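PDB 3M1H: lysine specific cysteine protease from Porphyromonas gingivalis, which cleaves proteins after lysine as a secreted protease and possible virulence factor, the chain here being its K3 cleaved adhesin domain, of a type with hemolytic activity in vitro. Local coordinates for residues E95-Y100 against A114-V119. Numbering follows the deposited sequence.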
ATOM      1  N   GLU A  95      11.007   0.196  -2.306  1.00 18.79           N
ATOM      2  CA  GLU A  95       9.945  -0.763  -2.009  1.00 17.45           C
ATOM      3  C   GLU A  95       9.255  -1.169  -3.293  1.00 15.08           C
ATOM      4  O   GLU A  95       9.061  -0.361  -4.185  1.00 15.99           O
ATOM      5  CB  GLU A  95       8.932  -0.144  -1.047  1.00 15.90           C
ATOM      6  CG  GLU A  95       9.512   0.370   0.245  1.00 13.18           C
ATOM      7  CD  GLU A  95       9.945  -0.690   1.230  1.00 15.62           C
ATOM      8  OE1 GLU A  95       9.719  -1.885   0.989  1.00 20.64           O
ATOM      9  OE2 GLU A  95      10.555  -0.299   2.253  1.00 22.90           O
ATOM     10  N   HIS A  96       8.902  -2.451  -3.370  1.00 15.76           N
ATOM     11  CA  HIS A  96       8.295  -3.074  -4.523  1.00 13.09           C
ATOM     12  C   HIS A  96       6.823  -3.347  -4.216  1.00 14.41           C
ATOM     13  O   HIS A  96       6.506  -3.964  -3.205  1.00 13.90           O
ATOM     14  CB  HIS A  96       9.072  -4.375  -4.826  1.00 15.75           C
ATOM     15  CG  HIS A  96       8.599  -5.161  -6.009  1.00 18.59           C
ATOM     16  ND1 HIS A  96       8.821  -6.522  -6.100  1.00 25.91           N
ATOM     17  CD2 HIS A  96       7.957  -4.814  -7.145  1.00 19.36           C
ATOM     18  CE1 HIS A  96       8.299  -6.975  -7.227  1.00 25.55           C
ATOM     19  NE2 HIS A  96       7.783  -5.957  -7.889  1.00 18.96           N
ATOM     20  N   TYR A  97       5.948  -2.859  -5.080  1.00 13.75           N
ATOM     21  CA  TYR A  97       4.514  -3.080  -4.901  1.00 13.73           C
ATOM     22  C   TYR A  97       3.807  -3.263  -6.222  1.00 14.66           C
ATOM     23  O   TYR A  97       4.351  -2.932  -7.295  1.00 15.26           O
ATOM     24  CB  TYR A  97       3.868  -1.950  -4.089  1.00 14.64           C
ATOM     25  CG  TYR A  97       3.594  -0.710  -4.905  1.00 14.29           C
ATOM     26  CD1 TYR A  97       2.314  -0.411  -5.345  1.00 17.15           C
ATOM     27  CD2 TYR A  97       4.628   0.154  -5.266  1.00 15.36           C
ATOM     28  CE1 TYR A  97       2.070   0.695  -6.100  1.00 19.48           C
ATOM     29  CE2 TYR A  97       4.400   1.279  -6.015  1.00 15.38           C
ATOM     30  CZ  TYR A  97       3.108   1.546  -6.436  1.00 20.48           C
ATOM     31  OH  TYR A  97       2.799   2.655  -7.187  1.00 22.78           O
ATOM     32  N   ALA A  98       2.604  -3.819  -6.148  1.00 13.12           N
ATOM     33  CA  ALA A  98       1.737  -3.945  -7.308  1.00 14.85           C
ATOM     34  C   ALA A  98       0.269  -3.710  -6.937  1.00 14.68           C
ATOM     35  O   ALA A  98      -0.099  -3.832  -5.764  1.00 13.70           O
ATOM     36  CB  ALA A  98       1.917  -5.321  -7.991  1.00 14.23           C
ATOM     37  N   VAL A  99      -0.533  -3.399  -7.945  1.00 13.17           N
ATOM     38  CA  VAL A  99      -1.956  -3.163  -7.819  1.00 11.37           C
ATOM     39  C   VAL A  99      -2.660  -4.152  -8.745  1.00 13.50           C
ATOM     40  O   VAL A  99      -2.256  -4.280  -9.913  1.00 12.85           O
ATOM     41  CB  VAL A  99      -2.355  -1.712  -8.231  1.00 14.09           C
ATOM     42  CG1 VAL A  99      -3.882  -1.504  -8.112  1.00 15.33           C
ATOM     43  CG2 VAL A  99      -1.537  -0.699  -7.421  1.00 14.79           C
ATOM     44  N   TYR A 100      -3.679  -4.838  -8.245  1.00 12.14           N
ATOM     45  CA  TYR A 100      -4.408  -5.860  -9.016  1.00 13.36           C
ATOM     46  C   TYR A 100      -5.902  -5.612  -8.950  1.00 14.62           C
ATOM     47  O   TYR A 100      -6.377  -5.024  -7.967  1.00 13.13           O
ATOM     48  CB  TYR A 100      -4.154  -7.240  -8.409  1.00 12.42           C
ATOM     49  CG  TYR A 100      -2.742  -7.676  -8.331  1.00 13.05           C
ATOM     50  CD1 TYR A 100      -2.188  -8.513  -9.295  1.00 14.75           C
ATOM     51  CD2 TYR A 100      -1.948  -7.316  -7.251  1.00 14.49           C
ATOM     52  CE1 TYR A 100      -0.849  -8.926  -9.191  1.00 14.02           C
ATOM     53  CE2 TYR A 100      -0.634  -7.738  -7.144  1.00 14.90           C
ATOM     54  CZ  TYR A 100      -0.090  -8.541  -8.111  1.00 16.91           C
ATOM     55  OH  TYR A 100       1.209  -8.950  -7.948  1.00 19.04           O
ATOM     56  N   ALA A 114      -0.846  -8.008 -12.682  1.00 24.46           N
ATOM     57  CA  ALA A 114      -0.807  -6.656 -12.112  1.00 17.83           C
ATOM     58  C   ALA A 114      -1.171  -5.611 -13.167  1.00 16.89           C
ATOM     59  O   ALA A 114      -0.692  -5.665 -14.315  1.00 19.59           O
ATOM     60  CB  ALA A 114       0.562  -6.357 -11.551  1.00 16.26           C
ATOM     61  N   LEU A 115      -2.037  -4.678 -12.783  1.00 15.46           N
ATOM     62  CA  LEU A 115      -2.324  -3.477 -13.558  1.00 14.48           C
ATOM     63  C   LEU A 115      -1.190  -2.438 -13.493  1.00 14.60           C
ATOM     64  O   LEU A 115      -1.024  -1.639 -14.436  1.00 16.76           O
ATOM     65  CB  LEU A 115      -3.645  -2.867 -13.094  1.00 16.86           C
ATOM     66  CG  LEU A 115      -4.872  -3.771 -13.107  1.00 20.00           C
ATOM     67  CD1 LEU A 115      -6.084  -2.990 -12.641  1.00 18.74           C
ATOM     68  CD2 LEU A 115      -5.091  -4.337 -14.508  1.00 23.49           C
ATOM     69  N   LEU A 116      -0.462  -2.428 -12.377  1.00 13.29           N
ATOM     70  CA  LEU A 116       0.662  -1.562 -12.100  1.00 15.04           C
ATOM     71  C   LEU A 116       1.594  -2.332 -11.178  1.00 17.10           C
ATOM     72  O   LEU A 116       1.158  -2.955 -10.201  1.00 17.16           O
ATOM     73  CB  LEU A 116       0.213  -0.243 -11.454  1.00 17.86           C
ATOM     74  CG  LEU A 116       1.317   0.677 -10.930  1.00 19.55           C
ATOM     75  CD1 LEU A 116       2.162   1.191 -12.077  1.00 22.64           C
ATOM     76  CD2 LEU A 116       0.784   1.893 -10.152  1.00 20.57           C
ATOM     77  N   GLU A 117       2.886  -2.317 -11.506  1.00 15.28           N
ATOM     78  CA  GLU A 117       3.888  -2.917 -10.660  1.00 13.64           C
ATOM     79  C   GLU A 117       5.130  -2.064 -10.772  1.00 16.69           C
ATOM     80  O   GLU A 117       5.606  -1.752 -11.876  1.00 19.08           O
ATOM     81  CB  GLU A 117       4.184  -4.367 -11.071  1.00 16.10           C
ATOM     82  CG  GLU A 117       5.317  -5.001 -10.266  1.00 18.72           C
ATOM     83  CD  GLU A 117       5.420  -6.520 -10.452  1.00 26.23           C
ATOM     84  OE1 GLU A 117       4.568  -7.094 -11.165  1.00 31.30           O
ATOM     85  OE2 GLU A 117       6.361  -7.131  -9.877  1.00 27.17           O
ATOM     86  N   GLU A 118       5.652  -1.651  -9.635  1.00 13.92           N
ATOM     87  CA  GLU A 118       6.844  -0.826  -9.657  1.00 17.77           C
ATOM     88  C   GLU A 118       7.675  -0.903  -8.382  1.00 16.17           C
ATOM     89  O   GLU A 118       7.269  -1.426  -7.323  1.00 15.93           O
ATOM     90  CB  GLU A 118       6.523   0.625 -10.045  1.00 25.08           C
ATOM     91  CG  GLU A 118       5.717   1.359  -9.079  1.00 26.18           C
ATOM     92  CD  GLU A 118       5.349   2.815  -9.488  1.00 34.42           C
ATOM     93  OE1 GLU A 118       5.442   3.243 -10.667  1.00 34.49           O
ATOM     94  OE2 GLU A 118       4.934   3.530  -8.573  1.00 28.11           O
ATOM     95  N   VAL A 119       8.913  -0.433  -8.532  1.00 15.38           N
ATOM     96  CA  VAL A 119       9.818  -0.236  -7.434  1.00 11.71           C
ATOM     97  C   VAL A 119      10.041   1.244  -7.317  1.00 17.90           C
ATOM     98  O   VAL A 119      10.457   1.891  -8.287  1.00 19.01           O
ATOM     99  CB  VAL A 119      11.190  -1.025  -7.585  1.00 14.87           C
ATOM    100  CG1 VAL A 119      12.153  -0.659  -6.454  1.00 16.35           C
ATOM    101  CG2 VAL A 119      10.909  -2.531  -7.615  1.00 16.41           C
TER
HETATM  102  O   HOH W   1       2.729  -9.341 -10.062  1.00 28.00           O
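Tyr97 and Glu118 form an antiparallel hydrogen-bonded pair whose side chains run side by side. Tyr97 OH donates to Glu118 OE2 at 2.7 Å, reaching it from above the carboxylate plane, which stands 81° from the ring. Glu118 CG lies beside the ring, 3.3 Å from Tyr97 CE2, while the acid end also takes a salt bridge from Lys144. On the other face of the sheet, His96 NE2 gives a bent hydrogen bond of 2.7 Å to the anti lone pair of Glu117 OE2, with ring and carboxylate nearly coplanar. The long, extended Glu117 chain, CG anti to the backbone N (chi1 176°), carries OE2 from its place facing Ala98 to His96; small Ala98 CB lies 3.9 Å from Glu117 CB. Leu115 and Leu116 both face Val99, a classic beta bulge bonded through Leu115 N to Val99 O (2.9 Å) and Val99 N to Leu116 O. A water links Glu117 OE1 to Tyr100 OH, which also bonds Arg158, and Gly161 O accepts from His96 ND1, consistent with a doubly protonated imidazole favoured by Glu117. Apolar Val99 packs on Leu81 and Phe83, and Leu116 on Val146, between the sheets of this adhesin domain's beta jelly roll, where 116-119 is outermost in its five-stranded sheet within this chain.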